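Local coordinates for phosphonate monoester hydrolase (Ruegeria pomeroyi, PDB 4UPK), which is an enzyme of the sulfatase family in the alkaline phosphatase clan, built round a mixed beta sheet flanked by helices, at residues Leu37-Asp42 and Ile342-Asp347; Ile41-Ala46 and Arg241-Leu246; Val70-His75 and Thr370-Arg375. All coordinates share one frame; numbering follows the deposited sequence.

Interaction 1. Residues Leu37-Asp42 and Ile342-Asp347; sequences LFIIID and IVVTAD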
# COMPACT_ATOMS: atom_id res chain seq x y z
N LEU A 37 -9.70 3.27 -30.21
CA LEU A 37 -10.22 4.63 -30.26
C LEU A 37 -11.57 4.62 -29.59
O LEU A 37 -12.55 4.11 -30.13
CB LEU A 37 -10.29 5.22 -31.69
CG LEU A 37 -10.91 6.65 -31.82
CD1 LEU A 37 -10.11 7.70 -31.05
CD2 LEU A 37 -11.06 7.05 -33.25
N PHE A 38 -11.61 5.17 -28.38
CA PHE A 38 -12.80 5.23 -27.54
C PHE A 38 -13.30 6.67 -27.43
O PHE A 38 -12.71 7.49 -26.71
CB PHE A 38 -12.49 4.60 -26.17
CG PHE A 38 -13.65 4.33 -25.24
CD1 PHE A 38 -14.97 4.45 -25.69
CD2 PHE A 38 -13.43 3.91 -23.94
CE1 PHE A 38 -16.04 4.19 -24.83
CE2 PHE A 38 -14.50 3.65 -23.08
CZ PHE A 38 -15.80 3.78 -23.54
N ILE A 39 -14.40 6.97 -28.18
CA ILE A 39 -15.02 8.30 -28.15
C ILE A 39 -16.32 8.23 -27.36
O ILE A 39 -17.16 7.36 -27.63
CB ILE A 39 -15.26 8.99 -29.55
CG1 ILE A 39 -14.00 9.02 -30.41
CG2 ILE A 39 -15.88 10.43 -29.39
CD1 ILE A 39 -14.27 9.49 -31.87
N ILE A 40 -16.48 9.19 -26.42
CA ILE A 40 -17.67 9.37 -25.60
C ILE A 40 -18.15 10.82 -25.77
O ILE A 40 -17.43 11.77 -25.43
CB ILE A 40 -17.48 8.96 -24.09
CG1 ILE A 40 -17.07 7.48 -23.95
CG2 ILE A 40 -18.76 9.28 -23.27
CD1 ILE A 40 -16.76 7.02 -22.55
N ILE A 41 -19.37 10.96 -26.31
CA ILE A 41 -20.03 12.25 -26.49
C ILE A 41 -20.90 12.38 -25.23
O ILE A 41 -21.60 11.44 -24.87
CB ILE A 41 -20.88 12.30 -27.81
CG1 ILE A 41 -20.01 12.05 -29.06
CG2 ILE A 41 -21.64 13.63 -27.95
CD1 ILE A 41 -20.83 11.64 -30.33
N ASP A 42 -20.83 13.52 -24.52
CA ASP A 42 -21.64 13.74 -23.34
C ASP A 42 -23.05 14.23 -23.80
O ASP A 42 -23.16 15.12 -24.67
CB ASP A 42 -20.98 14.78 -22.42
CG ASP A 42 -21.19 14.59 -20.93
OD1 ASP A 42 -22.34 14.75 -20.47
OD2 ASP A 42 -20.19 14.35 -20.21
N ILE A 342 -12.90 0.88 -32.95
CA ILE A 342 -13.55 2.17 -32.77
C ILE A 342 -14.80 1.97 -31.95
O ILE A 342 -15.65 1.15 -32.31
CB ILE A 342 -13.80 2.96 -34.10
CG1 ILE A 342 -12.48 3.19 -34.89
CG2 ILE A 342 -14.53 4.30 -33.82
CD1 ILE A 342 -12.64 3.71 -36.35
N VAL A 343 -14.89 2.68 -30.82
CA VAL A 343 -16.05 2.62 -29.94
C VAL A 343 -16.60 4.04 -29.81
O VAL A 343 -15.91 4.94 -29.31
CB VAL A 343 -15.82 1.96 -28.55
CG1 VAL A 343 -17.14 1.83 -27.79
CG2 VAL A 343 -15.12 0.61 -28.65
N VAL A 344 -17.83 4.25 -30.28
CA VAL A 344 -18.50 5.54 -30.19
C VAL A 344 -19.80 5.34 -29.43
O VAL A 344 -20.62 4.49 -29.79
CB VAL A 344 -18.69 6.29 -31.54
CG1 VAL A 344 -19.28 7.69 -31.32
CG2 VAL A 344 -17.37 6.39 -32.31
N THR A 345 -19.98 6.13 -28.36
CA THR A 345 -21.16 6.10 -27.52
C THR A 345 -21.40 7.47 -26.86
O THR A 345 -20.61 8.40 -27.04
CB THR A 345 -21.00 4.96 -26.44
OG1 THR A 345 -22.27 4.66 -25.85
CG2 THR A 345 -19.95 5.28 -25.36
N ALA A 346 -22.48 7.57 -26.08
CA ALA A 346 -22.79 8.69 -25.19
C ALA A 346 -22.84 8.09 -23.78
O ALA A 346 -23.17 6.91 -23.63
CB ALA A 346 -24.10 9.35 -25.55
N ASP A 347 -22.47 8.88 -22.77
CA ASP A 347 -22.46 8.47 -21.36
C ASP A 347 -23.89 8.28 -20.79
O ASP A 347 -24.16 7.30 -20.10
CB ASP A 347 -21.68 9.51 -20.55
CG ASP A 347 -21.50 9.12 -19.11
OD1 ASP A 347 -20.53 8.41 -18.81
OD2 ASP A 347 -22.32 9.55 -18.29
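Ile-342 opens the parallel pairing opposite Leu-37, its CG1 4.4 Å from Leu-37 CB. Both side chains stand on the face of the sheet that Leu-331 of helix 303-333 packs against. At Val-343 the backbone grips the other strand from both ends: its N donates to Leu-37 O and its O receives Ile-39 N, both at 2.8 Å, the second almost in line with the carbonyl (C=O...N 179°). The side chain points to the opposite face, with CG1 anti to the backbone N (chi1 -174°) and 3.9 Å from CE1 of Phe-38. The Phe-38 ring lies obliquely across this valine and turns an edge to Val-343 O; it also stacks on His-236. Val-344 returns to the face of Leu-37 and Ile-39, its CG2 4.3 Å from Ile-39 CB and its CG1 near CD1 of Ile-41. Thr-345 N gives a longer bond, 3.2 Å, to Ile-39 O, the donor tilted from the carbonyl plane, while Thr-345 O accepts Ile-41 N. Thr-345 CG2, set between the backbone N and carbonyl carbon, runs alongside Ile-40, whose CG1 is 3.9 Å away; OG1 instead bonds Pro-371 O. Ala-346 brings its CA-H to Ile-41 O. The same oxygen takes a weak bond from Asp-347 N at 3.4 Å, and Asp-347 CB rests on CG2 of Ile-40. Asp-347 OD1 and Asp-42 OD2 both form salt bridges to Arg-86 of helix 82-91. Two buried central strands, 18° apart in direction, packed by helices on both faces and each followed directly by an aspartate, are characteristic of the alpha/beta core of the alkaline phosphatase clan; in relatives the active site lies at these carboxyl ends, consistent with a similar place here.

Interaction 2. Residues Ile41-Ala46 and Arg241-Leu246; sequences IDQLRA and RPHPPL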
# COMPACT_ATOMS: atom_id res chain seq x y z
N ILE A 41 -19.37 10.96 -26.31
CA ILE A 41 -20.03 12.25 -26.49
C ILE A 41 -20.90 12.38 -25.23
O ILE A 41 -21.60 11.44 -24.87
CB ILE A 41 -20.88 12.30 -27.81
CG1 ILE A 41 -20.01 12.05 -29.06
CG2 ILE A 41 -21.64 13.63 -27.95
CD1 ILE A 41 -20.83 11.64 -30.33
N ASP A 42 -20.83 13.52 -24.52
CA ASP A 42 -21.64 13.74 -23.34
C ASP A 42 -23.05 14.23 -23.80
O ASP A 42 -23.16 15.12 -24.67
CB ASP A 42 -20.98 14.78 -22.42
CG ASP A 42 -21.19 14.59 -20.93
OD1 ASP A 42 -22.34 14.75 -20.47
OD2 ASP A 42 -20.19 14.35 -20.21
N GLN A 43 -24.10 13.61 -23.22
CA GLN A 43 -25.52 13.96 -23.34
C GLN A 43 -26.23 13.79 -24.69
O GLN A 43 -27.34 14.29 -24.82
CB GLN A 43 -25.79 15.36 -22.72
CG GLN A 43 -26.83 15.37 -21.62
CD GLN A 43 -26.58 16.41 -20.55
OE1 GLN A 43 -27.23 17.44 -20.48
NE2 GLN A 43 -25.63 16.15 -19.66
N LEU A 44 -25.63 13.07 -25.66
CA LEU A 44 -26.27 12.82 -26.97
C LEU A 44 -27.36 11.72 -26.90
O LEU A 44 -27.07 10.58 -26.53
CB LEU A 44 -25.25 12.56 -28.11
CG LEU A 44 -25.80 12.53 -29.57
CD1 LEU A 44 -26.35 13.86 -30.01
CD2 LEU A 44 -24.75 12.02 -30.56
N ARG A 45 -28.62 12.08 -27.23
CA ARG A 45 -29.76 11.15 -27.20
C ARG A 45 -29.64 10.12 -28.30
O ARG A 45 -29.15 10.44 -29.38
CB ARG A 45 -31.09 11.90 -27.39
CG ARG A 45 -31.56 12.68 -26.18
CD ARG A 45 -32.66 13.67 -26.54
NE ARG A 45 -33.89 12.99 -26.94
CZ ARG A 45 -35.04 13.05 -26.28
NH1 ARG A 45 -35.14 13.74 -25.16
NH2 ARG A 45 -36.11 12.41 -26.74
N ALA A 46 -30.08 8.87 -28.02
CA ALA A 46 -30.10 7.78 -29.00
C ALA A 46 -31.01 8.14 -30.20
O ALA A 46 -30.64 7.86 -31.34
CB ALA A 46 -30.59 6.50 -28.35
N ARG A 241 -19.99 18.70 -25.53
CA ARG A 241 -21.09 19.10 -26.39
C ARG A 241 -21.76 17.91 -27.05
O ARG A 241 -21.05 16.97 -27.44
CB ARG A 241 -20.60 20.10 -27.47
CG ARG A 241 -19.99 21.39 -26.93
CD ARG A 241 -20.86 22.09 -25.91
NE ARG A 241 -20.30 23.39 -25.56
CZ ARG A 241 -20.97 24.37 -24.95
NH1 ARG A 241 -22.26 24.21 -24.66
NH2 ARG A 241 -20.37 25.51 -24.66
N PRO A 242 -23.12 17.90 -27.21
CA PRO A 242 -24.12 18.91 -26.76
C PRO A 242 -24.36 18.82 -25.25
O PRO A 242 -24.58 17.73 -24.73
CB PRO A 242 -25.35 18.55 -27.60
CG PRO A 242 -25.26 17.04 -27.75
CD PRO A 242 -23.78 16.74 -27.87
N HIS A 243 -24.25 19.93 -24.54
CA HIS A 243 -24.38 19.95 -23.07
C HIS A 243 -24.53 21.40 -22.61
O HIS A 243 -23.88 22.27 -23.20
CB HIS A 243 -23.09 19.36 -22.43
CG HIS A 243 -23.13 19.05 -20.96
ND1 HIS A 243 -23.03 20.06 -20.00
CD2 HIS A 243 -23.10 17.85 -20.34
CE1 HIS A 243 -23.04 19.43 -18.83
NE2 HIS A 243 -23.07 18.11 -18.98
N PRO A 244 -25.35 21.69 -21.55
CA PRO A 244 -25.47 23.08 -21.07
C PRO A 244 -24.12 23.63 -20.56
O PRO A 244 -23.26 22.83 -20.18
CB PRO A 244 -26.51 22.96 -19.93
CG PRO A 244 -26.50 21.54 -19.52
CD PRO A 244 -26.20 20.77 -20.75
N PRO A 245 -23.88 24.97 -20.51
CA PRO A 245 -24.76 26.08 -20.93
C PRO A 245 -24.87 26.07 -22.44
O PRO A 245 -23.85 26.15 -23.13
CB PRO A 245 -24.05 27.33 -20.38
CG PRO A 245 -22.97 26.83 -19.45
CD PRO A 245 -22.60 25.49 -20.01
N LEU A 246 -26.10 25.87 -22.93
CA LEU A 246 -26.42 25.79 -24.35
C LEU A 246 -26.13 27.07 -25.12
O LEU A 246 -26.81 28.08 -24.97
CB LEU A 246 -27.86 25.29 -24.59
CG LEU A 246 -28.19 23.86 -24.16
CD1 LEU A 246 -29.67 23.57 -24.36
CD2 LEU A 246 -27.35 22.83 -24.94
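Pro-242, Gln-43 and His-243 carry this meeting of two loops, which leave the carboxyl ends of the neighbouring parallel strands 35-41 and 234-239 of the alpha/beta core. Pro-242 follows a cis peptide bond, and its ring is met at two carbons: CD lies 3.8 Å from CG2 of Ile-41, and CG is 4.1 Å from CD1 of Leu-44, the isoleucine and leucine each crossing the ring at a slant. Tyr-313 of helix 303-333 also touches this proline. Pro-242 O and Asp-42 O, two acceptors, lie 3.0 Å apart and do not bond. Gln-43, whose backbone takes the left-handed conformation, aims its side chain at the other loop. Its CB abuts Pro-242 O at 3.3 Å, and the chain then bends to bring CD to 3.8 Å from CD2 of His-243. There the amide plane is turned 48° from the imidazole. Gln-43 O is held from outside by the hydroxyl of Tyr-313. His-243 presents CD2 to the first loop. With CG anti to the backbone N (chi1 -169°), the ring reaches Asp-42, whose OD1 lies near the ring plane at its edge, 3.2 Å from CD2. The carboxylate stands almost upright to the imidazole, 82° between planes, and its other oxygen, OD2, is hydrogen-bonded to the hydroxyl of Tyr-130. The second loop is braced from within: Arg-241, salt-bridged to Asp-213 through NE, sends NH1 to Pro-245 O at 2.9 Å, approaching from above the carbonyl plane. A second internal bond helps to set the turn of the imidazole: ND1 of His-243, its partner nearly in the ring plane, donates to a lone pair of Pro-244 O at 2.8 Å.

Interaction 3. Residues Val70-His75 and Thr370-Arg375; sequences VSFRRH and TPLIIR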
# COMPACT_ATOMS: atom_id res chain seq x y z
N VAL A 70 -21.17 -1.77 -36.64
CA VAL A 70 -22.24 -2.37 -35.85
C VAL A 70 -22.91 -1.30 -34.91
O VAL A 70 -22.23 -0.66 -34.10
CB VAL A 70 -21.74 -3.62 -35.08
CG1 VAL A 70 -22.89 -4.34 -34.38
CG2 VAL A 70 -21.00 -4.59 -36.01
N SER A 71 -24.24 -1.14 -35.06
CA SER A 71 -25.06 -0.22 -34.27
C SER A 71 -25.89 -1.01 -33.26
O SER A 71 -26.50 -2.01 -33.61
CB SER A 71 -25.99 0.59 -35.17
OG SER A 71 -25.25 1.34 -36.11
N PHE A 72 -25.92 -0.53 -32.00
CA PHE A 72 -26.64 -1.15 -30.89
C PHE A 72 -27.83 -0.26 -30.55
O PHE A 72 -27.66 0.84 -30.00
CB PHE A 72 -25.68 -1.37 -29.69
CG PHE A 72 -24.56 -2.36 -29.98
CD1 PHE A 72 -23.41 -1.96 -30.67
CD2 PHE A 72 -24.66 -3.68 -29.56
CE1 PHE A 72 -22.39 -2.87 -30.93
CE2 PHE A 72 -23.63 -4.60 -29.84
CZ PHE A 72 -22.50 -4.19 -30.52
N ARG A 73 -29.03 -0.73 -30.92
CA ARG A 73 -30.30 0.01 -30.77
C ARG A 73 -31.00 0.00 -29.40
O ARG A 73 -31.89 0.85 -29.17
CB ARG A 73 -31.28 -0.34 -31.90
CG ARG A 73 -30.75 0.03 -33.27
CD ARG A 73 -30.96 1.50 -33.68
NE ARG A 73 -30.06 1.89 -34.77
CZ ARG A 73 -30.30 1.66 -36.06
NH1 ARG A 73 -31.42 1.06 -36.44
NH2 ARG A 73 -29.42 2.02 -36.97
N ARG A 74 -30.64 -0.94 -28.50
CA ARG A 74 -31.25 -1.05 -27.17
C ARG A 74 -30.17 -0.89 -26.10
O ARG A 74 -30.09 -1.69 -25.17
CB ARG A 74 -32.04 -2.37 -27.05
CG ARG A 74 -33.36 -2.22 -26.31
CD ARG A 74 -34.28 -3.41 -26.53
NE ARG A 74 -35.63 -3.16 -26.00
CZ ARG A 74 -36.18 -3.82 -24.97
NH1 ARG A 74 -35.51 -4.79 -24.36
NH2 ARG A 74 -37.41 -3.52 -24.56
N HIS A 75 -29.33 0.15 -26.25
CA HIS A 75 -28.21 0.45 -25.37
C HIS A 75 -28.57 1.50 -24.32
O HIS A 75 -29.00 2.61 -24.66
CB HIS A 75 -26.98 0.87 -26.18
CG HIS A 75 -25.72 0.94 -25.37
ND1 HIS A 75 -25.08 -0.21 -24.94
CD2 HIS A 75 -25.04 2.01 -24.92
CE1 HIS A 75 -24.03 0.20 -24.25
NE2 HIS A 75 -23.96 1.53 -24.21
N THR A 370 -28.78 5.53 -25.07
CA THR A 370 -27.61 6.15 -25.70
C THR A 370 -27.18 5.45 -26.98
O THR A 370 -27.32 4.23 -27.09
CB THR A 370 -26.46 6.29 -24.70
OG1 THR A 370 -26.33 5.09 -23.94
CG2 THR A 370 -26.68 7.43 -23.76
N PRO A 371 -26.63 6.21 -27.96
CA PRO A 371 -26.15 5.55 -29.18
C PRO A 371 -24.87 4.77 -28.91
O PRO A 371 -24.12 5.10 -27.99
CB PRO A 371 -25.92 6.72 -30.14
CG PRO A 371 -25.60 7.89 -29.25
CD PRO A 371 -26.40 7.67 -28.00
N LEU A 372 -24.64 3.70 -29.69
CA LEU A 372 -23.46 2.86 -29.61
C LEU A 372 -23.10 2.30 -30.98
O LEU A 372 -23.89 1.59 -31.60
CB LEU A 372 -23.57 1.72 -28.54
CG LEU A 372 -22.37 0.76 -28.45
CD1 LEU A 372 -21.08 1.46 -28.05
CD2 LEU A 372 -22.63 -0.36 -27.50
N ILE A 373 -21.88 2.64 -31.45
CA ILE A 373 -21.35 2.19 -32.72
C ILE A 373 -20.02 1.57 -32.41
O ILE A 373 -19.18 2.19 -31.75
CB ILE A 373 -21.22 3.29 -33.84
CG1 ILE A 373 -22.53 4.13 -34.02
CG2 ILE A 373 -20.77 2.67 -35.18
CD1 ILE A 373 -22.34 5.53 -34.68
N ILE A 374 -19.82 0.33 -32.88
CA ILE A 374 -18.56 -0.35 -32.70
C ILE A 374 -18.05 -0.84 -34.04
O ILE A 374 -18.74 -1.60 -34.73
CB ILE A 374 -18.58 -1.47 -31.60
CG1 ILE A 374 -18.98 -0.89 -30.21
CG2 ILE A 374 -17.22 -2.21 -31.55
CD1 ILE A 374 -19.13 -1.94 -29.04
N ARG A 375 -16.85 -0.40 -34.42
CA ARG A 375 -16.19 -0.89 -35.61
C ARG A 375 -14.94 -1.63 -35.20
O ARG A 375 -14.12 -1.11 -34.44
CB ARG A 375 -15.83 0.23 -36.60
CG ARG A 375 -15.67 -0.35 -38.00
CD ARG A 375 -15.07 0.60 -38.99
NE ARG A 375 -14.84 -0.05 -40.28
CZ ARG A 375 -13.79 -0.81 -40.59
NH1 ARG A 375 -12.85 -1.05 -39.68
NH2 ARG A 375 -13.69 -1.36 -41.79
O HOH W 1 -29.12 2.64 -28.16
O HOH W 2 -26.88 2.90 -31.52
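Strand 70-76 and strand 372-375 pair antiparallel inside the mixed central sheet, where strand 372-375 also borders strand 340-346 and strand 70-76 also borders strand 384-386. Val-70 and Ile-374 are a hydrogen-bonded pair, with Val-70 N to Ile-374 O at 3.1 Å and Ile-374 N to Val-70 O at 2.9 Å. Two residues on, past the non-hydrogen-bonded pair Ser-71 and Ile-373, Phe-72 N donates to Leu-372 O at 3.0 Å. The chain then turns a corner at Arg-73 and Arg-74, and direct pairing resumes where Thr-370 N meets His-75 O at 3.0 Å. Two waters fill in between: one donates to Phe-72 O and Thr-370 O while accepting His-75 N, the other links Phe-72 O to Leu-372 N. Leu-372 is wedged between two rings. Its CG, anti to the backbone N (chi1 177°), carries CD2 over a face of the His-75 imidazole, a CH-pi contact 3.7 Å from the centroid and 20° off the normal. The same methyl comes 3.6 Å from CD1 of Phe-72, whose CE1 lies 3.9 Å from CD1 of Ile-374. Leu-419 of helix 416-419 packs on Val-70, Phe-72 and Ile-374. His-75 ND1 is bonded to Thr-389, which helps to fix the plane beneath the leucine methyl. The chemistry thus divides in two: apolar side chains of Phe-72, Leu-372 and Ile-374 pack together, while the waters supply donors and acceptors to backbone groups across the gap the strands leave at the corner.

Overall arrangement
All three contacts belong to one alpha/beta core of the sulfatase family. Interactions 1 and 3 have centres 10 Å apart and share a sheet: strands 340-346 and 372-375 follow each other in the chain and lie side by side, probably hydrogen-bonded through Val-344 O to Ile-373 N. Interaction 2, centred 12 Å from interaction 1, grows from the same strand 35-41 and shares Ile-41 and Asp-42 with it. Interactions 2 and 3 are about 17 Å apart, centre to centre, yet Leu-44 O touches Pro-371 CD. Along the chain the segments run 37-46, 70-75, 241-246, 342-347 and 370-375, so distant parts of the sequence converge on one sheet and the loops leaving it.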